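Local coordinates for protein Dye-decolorizing peroxidase (Irpex lacteus, PDB 7D8M) that probably works as a heme-dependent peroxidase of the dye-decolorizing family, using iron protoporphyrin IX to oxidise substrates with hydrogen peroxide, at residues K21-K26 with N161-E166; D346-S351 with I356-A361. All coordinates share one frame; numbering follows the deposited sequence.

Contact 1. Residues K21-K26 with N161-E166; sequences KKDKEK and NEKGHE. With HEM (protoporphyrin IX containing Fe), chain B.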
ATOM      1  N   LYS A  21      11.173   0.973   7.205  1.00 39.54           N
ATOM      2  CA  LYS A  21      11.557  -0.349   7.702  1.00 37.90           C
ATOM      3  C   LYS A  21      11.779  -0.351   9.208  1.00 38.54           C
ATOM      4  O   LYS A  21      12.600  -1.105   9.738  1.00 43.51           O
ATOM      5  CB  LYS A  21      12.778  -0.896   6.963  1.00 40.27           C
ATOM      6  CG  LYS A  21      12.645  -1.034   5.428  1.00 45.99           C
ATOM      7  CD  LYS A  21      11.182  -1.079   4.933  1.00 48.95           C
ATOM      8  CE  LYS A  21      10.342  -2.231   5.515  1.00 56.50           C
ATOM      9  NZ  LYS A  21       8.892  -1.814   5.626  1.00 53.88           N
ATOM     10  N   LYS A  22      11.019   0.476   9.907  1.00 32.82           N
ATOM     11  CA  LYS A  22      11.067   0.544  11.352  1.00 34.02           C
ATOM     12  C   LYS A  22       9.920  -0.263  11.944  1.00 33.10           C
ATOM     13  O   LYS A  22       8.830  -0.334  11.375  1.00 34.39           O
ATOM     14  CB  LYS A  22      11.002   1.999  11.802  1.00 32.58           C
ATOM     15  CG  LYS A  22      12.255   2.772  11.454  1.00 32.83           C
ATOM     16  CD  LYS A  22      13.416   2.306  12.308  1.00 33.82           C
ATOM     17  CE  LYS A  22      14.400   3.453  12.553  1.00 32.29           C
ATOM     18  NZ  LYS A  22      15.388   3.110  13.613  1.00 36.79           N
ATOM     19  N   ASP A  23      10.184  -0.873  13.099  1.00 34.42           N
ATOM     20  CA  ASP A  23       9.211  -1.760  13.728  1.00 31.40           C
ATOM     21  C   ASP A  23       7.931  -1.025  14.120  1.00 33.09           C
ATOM     22  O   ASP A  23       6.856  -1.630  14.133  1.00 29.16           O
ATOM     23  CB  ASP A  23       9.847  -2.403  14.959  1.00 35.18           C
ATOM     24  CG  ASP A  23       9.271  -3.756  15.282  1.00 37.42           C
ATOM     25  OD1 ASP A  23       9.473  -4.716  14.493  1.00 40.75           O
ATOM     26  OD2 ASP A  23       8.631  -3.856  16.351  1.00 36.96           O
ATOM     27  N   LYS A  24       8.031   0.262  14.460  1.00 28.41           N
ATOM     28  CA  LYS A  24       6.907   1.075  14.916  1.00 30.89           C
ATOM     29  C   LYS A  24       6.755   2.282  14.000  1.00 31.51           C
ATOM     30  O   LYS A  24       7.732   2.994  13.748  1.00 34.34           O
ATOM     31  CB  LYS A  24       7.113   1.558  16.363  1.00 32.69           C
ATOM     32  CG  LYS A  24       7.655   0.508  17.342  1.00 34.60           C
ATOM     33  CD  LYS A  24       6.566  -0.511  17.749  1.00 33.39           C
ATOM     34  CE  LYS A  24       7.163  -1.699  18.510  1.00 31.80           C
ATOM     35  NZ  LYS A  24       6.141  -2.728  18.866  1.00 37.69           N
ATOM     36  N   GLU A  25       5.537   2.528  13.512  1.00 25.11           N
ATOM     37  CA  GLU A  25       5.292   3.656  12.619  1.00 25.44           C
ATOM     38  C   GLU A  25       4.077   4.423  13.108  1.00 27.03           C
ATOM     39  O   GLU A  25       2.985   3.856  13.213  1.00 26.27           O
ATOM     40  CB  GLU A  25       5.101   3.201  11.163  1.00 23.82           C
ATOM     41  CG  GLU A  25       5.209   4.369  10.190  1.00 26.04           C
ATOM     42  CD  GLU A  25       4.979   4.011   8.734  1.00 29.09           C
ATOM     43  OE1 GLU A  25       4.707   2.825   8.419  1.00 30.77           O
ATOM     44  OE2 GLU A  25       5.068   4.935   7.890  1.00 28.41           O
ATOM     45  N   LYS A  26       4.270   5.709  13.407  1.00 24.91           N
ATOM     46  CA  LYS A  26       3.207   6.592  13.866  1.00 25.36           C
ATOM     47  C   LYS A  26       2.782   7.504  12.721  1.00 26.28           C
ATOM     48  O   LYS A  26       3.633   8.080  12.036  1.00 25.88           O
ATOM     49  CB  LYS A  26       3.689   7.432  15.056  1.00 24.62           C
ATOM     50  CG  LYS A  26       2.638   8.282  15.748  1.00 25.37           C
ATOM     51  CD  LYS A  26       3.245   8.918  17.008  1.00 31.79           C
ATOM     52  CE  LYS A  26       2.311   8.981  18.183  1.00 32.79           C
ATOM     53  NZ  LYS A  26       1.573   7.760  18.522  1.00 34.19           N
ATOM     54  N   ASN A 161       7.729 -14.678  14.958  1.00 37.29           N
ATOM     55  CA  ASN A 161       7.838 -15.205  13.601  1.00 40.08           C
ATOM     56  C   ASN A 161       6.770 -14.654  12.665  1.00 37.21           C
ATOM     57  O   ASN A 161       6.794 -14.983  11.476  1.00 35.85           O
ATOM     58  CB  ASN A 161       7.801 -16.747  13.597  1.00 40.89           C
ATOM     59  CG  ASN A 161       6.555 -17.334  14.271  1.00 48.61           C
ATOM     60  OD1 ASN A 161       5.532 -16.664  14.450  1.00 45.79           O
ATOM     61  ND2 ASN A 161       6.644 -18.611  14.644  1.00 55.86           N
ATOM     62  N   GLU A 162       5.842 -13.836  13.157  1.00 34.65           N
ATOM     63  CA  GLU A 162       4.896 -13.146  12.289  1.00 34.13           C
ATOM     64  C   GLU A 162       5.358 -11.737  11.928  1.00 32.80           C
ATOM     65  O   GLU A 162       4.612 -11.009  11.263  1.00 28.01           O
ATOM     66  CB  GLU A 162       3.507 -13.089  12.942  1.00 30.10           C
ATOM     67  CG  GLU A 162       2.802 -14.427  13.037  1.00 29.42           C
ATOM     68  CD  GLU A 162       2.460 -15.013  11.678  1.00 32.72           C
ATOM     69  OE1 GLU A 162       2.090 -14.246  10.766  1.00 32.42           O
ATOM     70  OE2 GLU A 162       2.561 -16.247  11.514  1.00 37.09           O
ATOM     71  N   LYS A 163       6.560 -11.338  12.347  1.00 31.71           N
ATOM     72  CA  LYS A 163       7.098 -10.051  11.922  1.00 31.63           C
ATOM     73  C   LYS A 163       7.239 -10.033  10.407  1.00 29.53           C
ATOM     74  O   LYS A 163       7.717 -10.997   9.800  1.00 29.09           O
ATOM     75  CB  LYS A 163       8.446  -9.783  12.588  1.00 35.72           C
ATOM     76  CG  LYS A 163       8.898  -8.329  12.482  1.00 34.53           C
ATOM     77  CD  LYS A 163       9.872  -7.950  13.595  1.00 44.90           C
ATOM     78  CE  LYS A 163       9.350  -8.320  14.994  1.00 46.34           C
ATOM     79  NZ  LYS A 163       8.259  -7.426  15.501  1.00 35.80           N
ATOM     80  N   GLY A 164       6.789  -8.947   9.791  1.00 29.55           N
ATOM     81  CA  GLY A 164       6.731  -8.874   8.351  1.00 28.68           C
ATOM     82  C   GLY A 164       5.460  -9.421   7.734  1.00 25.22           C
ATOM     83  O   GLY A 164       5.219  -9.179   6.546  1.00 26.07           O
ATOM     84  N   HIS A 165       4.641 -10.141   8.497  1.00 27.36           N
ATOM     85  CA  HIS A 165       3.355 -10.635   8.016  1.00 26.51           C
ATOM     86  C   HIS A 165       2.251  -9.636   8.339  1.00 27.26           C
ATOM     87  O   HIS A 165       2.314  -8.918   9.339  1.00 24.24           O
ATOM     88  CB  HIS A 165       3.008 -11.986   8.656  1.00 23.27           C
ATOM     89  CG  HIS A 165       4.018 -13.059   8.396  1.00 27.64           C
ATOM     90  ND1 HIS A 165       3.695 -14.246   7.773  1.00 29.17           N
ATOM     91  CD2 HIS A 165       5.341 -13.130   8.678  1.00 27.05           C
ATOM     92  CE1 HIS A 165       4.778 -14.998   7.672  1.00 32.25           C
ATOM     93  NE2 HIS A 165       5.791 -14.346   8.220  1.00 32.20           N
ATOM     94  N   GLU A 166       1.225  -9.598   7.489  1.00 26.04           N
ATOM     95  CA  GLU A 166       0.052  -8.816   7.844  1.00 24.14           C
ATOM     96  C   GLU A 166      -0.874  -9.680   8.707  1.00 23.60           C
ATOM     97  O   GLU A 166      -0.632 -10.873   8.918  1.00 26.58           O
ATOM     98  CB  GLU A 166      -0.630  -8.260   6.593  1.00 21.56           C
ATOM     99  CG  GLU A 166      -0.996  -9.300   5.534  1.00 22.81           C
ATOM    100  CD  GLU A 166      -2.113 -10.190   6.001  1.00 24.47           C
ATOM    101  OE1 GLU A 166      -1.971 -11.421   5.886  1.00 25.70           O
ATOM    102  OE2 GLU A 166      -3.120  -9.661   6.533  1.00 22.51           O
TER
HETATM  103  CHA HEM B 601       0.551  -7.822  -2.466  1.00 25.46           C
HETATM  104  CHB HEM B 601      -2.140  -8.285   1.542  1.00 24.76           C
HETATM  105  CHC HEM B 601      -4.374  -4.101   0.484  1.00 23.29           C
HETATM  106  CHD HEM B 601      -2.038  -3.913  -3.763  1.00 22.95           C
HETATM  107  C1A HEM B 601       0.042  -8.307  -1.283  1.00 23.50           C
HETATM  108  C2A HEM B 601       0.507  -9.480  -0.566  1.00 26.99           C
HETATM  109  C3A HEM B 601      -0.234  -9.595   0.551  1.00 25.45           C
HETATM  110  C4A HEM B 601      -1.185  -8.504   0.573  1.00 25.09           C
HETATM  111  CMA HEM B 601      -0.135 -10.673   1.646  1.00 22.58           C
HETATM  112  CAA HEM B 601       1.665 -10.401  -1.036  1.00 25.80           C
HETATM  113  CBA HEM B 601       3.001  -9.887  -0.499  1.00 28.15           C
HETATM  114  CGA HEM B 601       3.774  -9.130  -1.561  1.00 29.49           C
HETATM  115  O1A HEM B 601       3.715  -9.524  -2.750  1.00 32.36           O
HETATM  116  O2A HEM B 601       4.479  -8.141  -1.215  1.00 29.11           O
HETATM  117  C1B HEM B 601      -2.945  -7.174   1.614  1.00 24.62           C
HETATM  118  C2B HEM B 601      -3.814  -6.851   2.722  1.00 25.16           C
HETATM  119  C3B HEM B 601      -4.441  -5.697   2.421  1.00 21.93           C
HETATM  120  C4B HEM B 601      -3.971  -5.254   1.127  1.00 22.28           C
HETATM  121  CMB HEM B 601      -3.971  -7.752   3.982  1.00 22.30           C
HETATM  122  CAB HEM B 601      -5.458  -4.879   3.254  1.00 22.66           C
HETATM  123  CBB HEM B 601      -5.606  -5.013   4.577  1.00 22.80           C
HETATM  124  C1C HEM B 601      -3.999  -3.709  -0.790  1.00 23.08           C
HETATM  125  C2C HEM B 601      -4.547  -2.601  -1.556  1.00 24.02           C
HETATM  126  C3C HEM B 601      -3.891  -2.547  -2.733  1.00 24.27           C
HETATM  127  C4C HEM B 601      -2.929  -3.633  -2.749  1.00 24.03           C
HETATM  128  CMC HEM B 601      -5.665  -1.670  -1.027  1.00 23.46           C
HETATM  129  CAC HEM B 601      -4.080  -1.581  -3.933  1.00 25.21           C
HETATM  130  CBC HEM B 601      -5.228  -0.924  -4.171  1.00 26.35           C
HETATM  131  C1D HEM B 601      -1.053  -4.878  -3.723  1.00 23.54           C
HETATM  132  C2D HEM B 601       0.065  -5.024  -4.641  1.00 23.58           C
HETATM  133  C3D HEM B 601       0.769  -6.099  -4.286  1.00 24.86           C
HETATM  134  C4D HEM B 601       0.129  -6.684  -3.122  1.00 27.14           C
HETATM  135  CMD HEM B 601       0.399  -4.117  -5.837  1.00 20.43           C
HETATM  136  CAD HEM B 601       2.031  -6.631  -4.994  1.00 24.10           C
HETATM  137  CBD HEM B 601       1.594  -7.595  -6.101  1.00 24.95           C
HETATM  138  CGD HEM B 601       2.772  -8.083  -6.917  1.00 28.35           C
HETATM  139  O1D HEM B 601       2.793  -9.292  -7.266  1.00 25.74           O
HETATM  140  O2D HEM B 601       3.697  -7.274  -7.213  1.00 26.41           O
HETATM  141  NA  HEM B 601      -0.992  -7.746  -0.566  1.00 22.91           N
HETATM  142  NB  HEM B 601      -3.059  -6.179   0.652  1.00 20.72           N
HETATM  143  NC  HEM B 601      -3.029  -4.313  -1.554  1.00 22.52           N
HETATM  144  ND  HEM B 601      -0.976  -5.900  -2.793  1.00 22.77           N
HETATM  145 FE   HEM B 601      -2.146  -6.113  -1.130  1.00 23.99          FE
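Asp23 and Lys163 meet in a salt bridge at the protein surface, the one direct link between 21-26 and 161-166. Lys163 NZ gives a hydrogen bond to Asp23 OD1 at 3.1 Å, arriving on the syn lone pair, the side facing OD2. The two side chains cross at about a right angle. Lys163 CD lies 3.4 Å from Asp23 OD1, and bends at chi3 (-51°) and chi4 beyond it fold the chain back so that NZ also meets this oxygen. CG of Asp23 stands anti to the backbone N (chi1 -152°), which swings the carboxylate toward Lys163. Lys163 NZ also bonds Arg158 O, its stronger polar partner. With an alanine in place of Asp23, the ammonium would probably keep that carbonyl but lose its carboxylate mate, leaving the lysine tail freer to turn. Asp23 OD2 makes a long salt bridge to Lys24 NZ (3.7 Å), completing a loose, partly exposed network.

In contrast to this surface bridge, the tightly held side is within 161-166 itself, toward the heme. A type II turn from Glu162 to His165, closed by His165 N to Glu162 O (2.9 Å), places Gly164 at backbone angles suited to glycine. Beyond it, buried Glu166 approaches the heme, its OE2 lying 3.3 Å from methyl CMB; OE2 accepts bonds from Phe168 N and Gln226 NE2, and OE1 from Tyr170 N. The salt bridge thus ties the residue just before strand 24-32, in the alpha+beta barrel domain of DyP peroxidases, to the loop entering the heme pocket.

Contact 2. Residues D346-S351 with I356-A361; sequences DYEASS and IDRGLA. With HEM (protoporphyrin IX containing Fe), chain B.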
ATOM      1  N   ASP A 346      -7.529 -14.969  22.351  1.00 29.38           N
ATOM      2  CA  ASP A 346      -8.178 -16.277  22.450  1.00 31.19           C
ATOM      3  C   ASP A 346      -9.689 -16.159  22.275  1.00 30.40           C
ATOM      4  O   ASP A 346     -10.299 -16.974  21.574  1.00 28.98           O
ATOM      5  CB  ASP A 346      -7.844 -16.943  23.787  1.00 31.15           C
ATOM      6  CG  ASP A 346      -6.389 -17.363  23.885  1.00 34.43           C
ATOM      7  OD1 ASP A 346      -5.686 -17.305  22.861  1.00 34.38           O
ATOM      8  OD2 ASP A 346      -5.939 -17.740  24.991  1.00 38.68           O
ATOM      9  N   TYR A 347     -10.307 -15.134  22.878  1.00 29.23           N
ATOM     10  CA  TYR A 347     -11.756 -14.967  22.777  1.00 26.13           C
ATOM     11  C   TYR A 347     -12.181 -14.747  21.332  1.00 30.87           C
ATOM     12  O   TYR A 347     -13.145 -15.359  20.852  1.00 29.59           O
ATOM     13  CB  TYR A 347     -12.239 -13.796  23.654  1.00 30.44           C
ATOM     14  CG  TYR A 347     -13.752 -13.658  23.636  1.00 29.77           C
ATOM     15  CD1 TYR A 347     -14.393 -12.927  22.643  1.00 29.80           C
ATOM     16  CD2 TYR A 347     -14.542 -14.292  24.595  1.00 29.35           C
ATOM     17  CE1 TYR A 347     -15.781 -12.829  22.599  1.00 30.72           C
ATOM     18  CE2 TYR A 347     -15.930 -14.189  24.565  1.00 27.16           C
ATOM     19  CZ  TYR A 347     -16.543 -13.460  23.564  1.00 29.58           C
ATOM     20  OH  TYR A 347     -17.919 -13.360  23.518  1.00 31.20           O
ATOM     21  N   GLU A 348     -11.483 -13.857  20.628  1.00 27.52           N
ATOM     22  CA  GLU A 348     -11.826 -13.582  19.240  1.00 29.30           C
ATOM     23  C   GLU A 348     -11.714 -14.838  18.392  1.00 26.85           C
ATOM     24  O   GLU A 348     -12.604 -15.141  17.593  1.00 29.58           O
ATOM     25  CB  GLU A 348     -10.920 -12.488  18.688  1.00 27.99           C
ATOM     26  CG  GLU A 348     -11.158 -11.138  19.329  1.00 26.91           C
ATOM     27  CD  GLU A 348     -10.171 -10.116  18.825  1.00 26.23           C
ATOM     28  OE1 GLU A 348      -8.979 -10.269  19.164  1.00 29.33           O
ATOM     29  OE2 GLU A 348     -10.582  -9.192  18.078  1.00 25.03           O
ATOM     30  N   ALA A 349     -10.623 -15.583  18.557  1.00 28.29           N
ATOM     31  CA  ALA A 349     -10.437 -16.801  17.782  1.00 27.68           C
ATOM     32  C   ALA A 349     -11.526 -17.819  18.103  1.00 31.87           C
ATOM     33  O   ALA A 349     -12.171 -18.351  17.195  1.00 29.38           O
ATOM     34  CB  ALA A 349      -9.046 -17.373  18.043  1.00 30.67           C
ATOM     35  N   SER A 350     -11.775 -18.068  19.397  1.00 31.76           N
ATOM     36  CA  SER A 350     -12.784 -19.054  19.790  1.00 31.38           C
ATOM     37  C   SER A 350     -14.158 -18.698  19.244  1.00 32.08           C
ATOM     38  O   SER A 350     -14.891 -19.573  18.769  1.00 31.50           O
ATOM     39  CB  SER A 350     -12.854 -19.179  21.310  1.00 28.26           C
ATOM     40  OG  SER A 350     -11.687 -19.786  21.820  1.00 30.91           O
ATOM     41  N   SER A 351     -14.524 -17.425  19.301  1.00 31.04           N
ATOM     42  CA  SER A 351     -15.844 -16.974  18.886  1.00 28.07           C
ATOM     43  C   SER A 351     -15.930 -16.664  17.403  1.00 27.44           C
ATOM     44  O   SER A 351     -17.019 -16.318  16.926  1.00 28.88           O
ATOM     45  CB  SER A 351     -16.236 -15.724  19.681  1.00 29.81           C
ATOM     46  OG  SER A 351     -15.411 -14.641  19.308  1.00 28.40           O
ATOM     47  N   ILE A 356     -11.565  -6.313  18.574  1.00 26.50           N
ATOM     48  CA  ILE A 356     -10.569  -5.250  18.669  1.00 28.71           C
ATOM     49  C   ILE A 356     -10.247  -4.756  17.268  1.00 31.71           C
ATOM     50  O   ILE A 356     -10.173  -5.550  16.323  1.00 23.92           O
ATOM     51  CB  ILE A 356      -9.287  -5.737  19.375  1.00 27.54           C
ATOM     52  CG1 ILE A 356      -9.613  -6.338  20.742  1.00 32.82           C
ATOM     53  CG2 ILE A 356      -8.284  -4.598  19.531  1.00 31.68           C
ATOM     54  CD1 ILE A 356      -8.409  -7.044  21.385  1.00 32.17           C
ATOM     55  N   ASP A 357     -10.062  -3.446  17.134  1.00 27.32           N
ATOM     56  CA  ASP A 357      -9.669  -2.865  15.858  1.00 25.29           C
ATOM     57  C   ASP A 357      -8.219  -3.228  15.559  1.00 27.14           C
ATOM     58  O   ASP A 357      -7.328  -3.038  16.393  1.00 26.82           O
ATOM     59  CB  ASP A 357      -9.867  -1.343  15.895  1.00 32.52           C
ATOM     60  CG  ASP A 357      -9.627  -0.675  14.553  1.00 29.35           C
ATOM     61  OD1 ASP A 357      -9.607  -1.381  13.527  1.00 26.87           O
ATOM     62  OD2 ASP A 357      -9.447   0.566  14.515  1.00 24.34           O
ATOM     63  N   ARG A 358      -7.989  -3.776  14.374  1.00 24.47           N
ATOM     64  CA  ARG A 358      -6.660  -4.137  13.907  1.00 25.47           C
ATOM     65  C   ARG A 358      -6.716  -4.133  12.390  1.00 24.90           C
ATOM     66  O   ARG A 358      -7.789  -4.257  11.791  1.00 26.62           O
ATOM     67  CB  ARG A 358      -6.207  -5.517  14.430  1.00 21.98           C
ATOM     68  CG  ARG A 358      -7.112  -6.688  13.983  1.00 25.16           C
ATOM     69  CD  ARG A 358      -6.521  -8.043  14.391  1.00 24.77           C
ATOM     70  NE  ARG A 358      -6.410  -8.168  15.843  1.00 22.76           N
ATOM     71  CZ  ARG A 358      -7.409  -8.509  16.655  1.00 28.34           C
ATOM     72  NH1 ARG A 358      -8.607  -8.797  16.162  1.00 27.38           N
ATOM     73  NH2 ARG A 358      -7.208  -8.569  17.970  1.00 25.11           N
ATOM     74  N   GLY A 359      -5.560  -3.989  11.763  1.00 23.32           N
ATOM     75  CA  GLY A 359      -5.581  -3.985  10.316  1.00 23.16           C
ATOM     76  C   GLY A 359      -4.271  -3.569   9.697  1.00 23.38           C
ATOM     77  O   GLY A 359      -3.195  -3.917  10.190  1.00 23.74           O
ATOM     78  N   LEU A 360      -4.353  -2.827   8.599  1.00 23.39           N
ATOM     79  CA  LEU A 360      -3.178  -2.395   7.863  1.00 21.69           C
ATOM     80  C   LEU A 360      -3.254  -0.889   7.717  1.00 20.93           C
ATOM     81  O   LEU A 360      -4.246  -0.366   7.200  1.00 19.05           O
ATOM     82  CB  LEU A 360      -3.103  -3.077   6.493  1.00 21.96           C
ATOM     83  CG  LEU A 360      -1.926  -2.718   5.585  1.00 26.00           C
ATOM     84  CD1 LEU A 360      -0.603  -3.075   6.248  1.00 24.99           C
ATOM     85  CD2 LEU A 360      -2.060  -3.419   4.243  1.00 23.89           C
ATOM     86  N   ALA A 361      -2.230  -0.196   8.206  1.00 22.79           N
ATOM     87  CA  ALA A 361      -2.043   1.216   7.870  1.00 21.36           C
ATOM     88  C   ALA A 361      -1.381   1.236   6.501  1.00 23.16           C
ATOM     89  O   ALA A 361      -0.159   1.208   6.381  1.00 25.43           O
ATOM     90  CB  ALA A 361      -1.209   1.928   8.934  1.00 21.85           C
TER
HETATM   91  CHA HEM B 601       0.551  -7.822  -2.466  1.00 25.46           C
HETATM   92  CHB HEM B 601      -2.140  -8.285   1.542  1.00 24.76           C
HETATM   93  CHC HEM B 601      -4.374  -4.101   0.484  1.00 23.29           C
HETATM   94  CHD HEM B 601      -2.038  -3.913  -3.763  1.00 22.95           C
HETATM   95  C1A HEM B 601       0.042  -8.307  -1.283  1.00 23.50           C
HETATM   96  C2A HEM B 601       0.507  -9.480  -0.566  1.00 26.99           C
HETATM   97  C3A HEM B 601      -0.234  -9.595   0.551  1.00 25.45           C
HETATM   98  C4A HEM B 601      -1.185  -8.504   0.573  1.00 25.09           C
HETATM   99  CMA HEM B 601      -0.135 -10.673   1.646  1.00 22.58           C
HETATM  100  CAA HEM B 601       1.665 -10.401  -1.036  1.00 25.80           C
HETATM  101  CBA HEM B 601       3.001  -9.887  -0.499  1.00 28.15           C
HETATM  102  CGA HEM B 601       3.774  -9.130  -1.561  1.00 29.49           C
HETATM  103  O1A HEM B 601       3.715  -9.524  -2.750  1.00 32.36           O
HETATM  104  O2A HEM B 601       4.479  -8.141  -1.215  1.00 29.11           O
HETATM  105  C1B HEM B 601      -2.945  -7.174   1.614  1.00 24.62           C
HETATM  106  C2B HEM B 601      -3.814  -6.851   2.722  1.00 25.16           C
HETATM  107  C3B HEM B 601      -4.441  -5.697   2.421  1.00 21.93           C
HETATM  108  C4B HEM B 601      -3.971  -5.254   1.127  1.00 22.28           C
HETATM  109  CMB HEM B 601      -3.971  -7.752   3.982  1.00 22.30           C
HETATM  110  CAB HEM B 601      -5.458  -4.879   3.254  1.00 22.66           C
HETATM  111  CBB HEM B 601      -5.606  -5.013   4.577  1.00 22.80           C
HETATM  112  C1C HEM B 601      -3.999  -3.709  -0.790  1.00 23.08           C
HETATM  113  C2C HEM B 601      -4.547  -2.601  -1.556  1.00 24.02           C
HETATM  114  C3C HEM B 601      -3.891  -2.547  -2.733  1.00 24.27           C
HETATM  115  C4C HEM B 601      -2.929  -3.633  -2.749  1.00 24.03           C
HETATM  116  CMC HEM B 601      -5.665  -1.670  -1.027  1.00 23.46           C
HETATM  117  CAC HEM B 601      -4.080  -1.581  -3.933  1.00 25.21           C
HETATM  118  CBC HEM B 601      -5.228  -0.924  -4.171  1.00 26.35           C
HETATM  119  C1D HEM B 601      -1.053  -4.878  -3.723  1.00 23.54           C
HETATM  120  C2D HEM B 601       0.065  -5.024  -4.641  1.00 23.58           C
HETATM  121  C3D HEM B 601       0.769  -6.099  -4.286  1.00 24.86           C
HETATM  122  C4D HEM B 601       0.129  -6.684  -3.122  1.00 27.14           C
HETATM  123  CMD HEM B 601       0.399  -4.117  -5.837  1.00 20.43           C
HETATM  124  CAD HEM B 601       2.031  -6.631  -4.994  1.00 24.10           C
HETATM  125  CBD HEM B 601       1.594  -7.595  -6.101  1.00 24.95           C
HETATM  126  CGD HEM B 601       2.772  -8.083  -6.917  1.00 28.35           C
HETATM  127  O1D HEM B 601       2.793  -9.292  -7.266  1.00 25.74           O
HETATM  128  O2D HEM B 601       3.697  -7.274  -7.213  1.00 26.41           O
HETATM  129  NA  HEM B 601      -0.992  -7.746  -0.566  1.00 22.91           N
HETATM  130  NB  HEM B 601      -3.059  -6.179   0.652  1.00 20.72           N
HETATM  131  NC  HEM B 601      -3.029  -4.313  -1.554  1.00 22.52           N
HETATM  132  ND  HEM B 601      -0.976  -5.900  -2.793  1.00 22.77           N
HETATM  133 FE   HEM B 601      -2.146  -6.113  -1.130  1.00 23.99          FE
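Glu348 is gripped end-on by Arg358, one guanidinium nitrogen to each carboxylate oxygen: NH2 reaches Glu348 OE1 at 2.7 Å and NH1 reaches Glu348 OE2 at 2.8 Å. The NH1 bond is nearly straight (167°) and lies in the guanidinium plane, whereas the NH2 bond is more bent and uses the syn lone pair of OE1. Carboxylate and guanidinium are twisted 49° apart, so the fork is not flat. Glu348 OE2 also accepts Ile356 N at 3.1 Å, from the face of the carboxylate opposite the one NH1 approaches. Two more backbone groups, Thr345 N on OE1 and Thr355 N on OE2, complete the first shell, five donors in all.

The glutamate chain runs extended beyond CG (chi2 176°) from the first turn of helix 346-351. In the second shell, Arg358 bends at chi3, and its NE is anchored on Pro342 O. Farther on, strand 359-366 runs to the heme, where Leu360 CB packs 3.7 Å from vinyl carbon CBB. A buried carboxylate held by an arginine and three backbone N-H groups is likely to stay ionised, pinning the short helix to the loop that leads into the strand.

Contact 1 closes before contact 2 opens along the chain; their centres are about 17 Å apart and their nearest atoms about 5 Å, without touching. They adjoin different antiparallel sheets, contact 1 beside 24-32 and 147-156, contact 2 leading into 359-366. The sheets meet where Ala361 packs on Leu153 and Ser155, and where Glu25 bonds Thr338. Each polar clasp sits away from the heme, yet 161-166 and 356-361 both reach one pyrrole, through Glu166 at its methyl and Leu360 at its vinyl. Gln226 joins them, its side chain bonding Glu166 and its backbone Arg358. Gly164 is backbone-bonded to Asp172, which with Leu360 and Arg335 lines the site of the bound oxygen molecule.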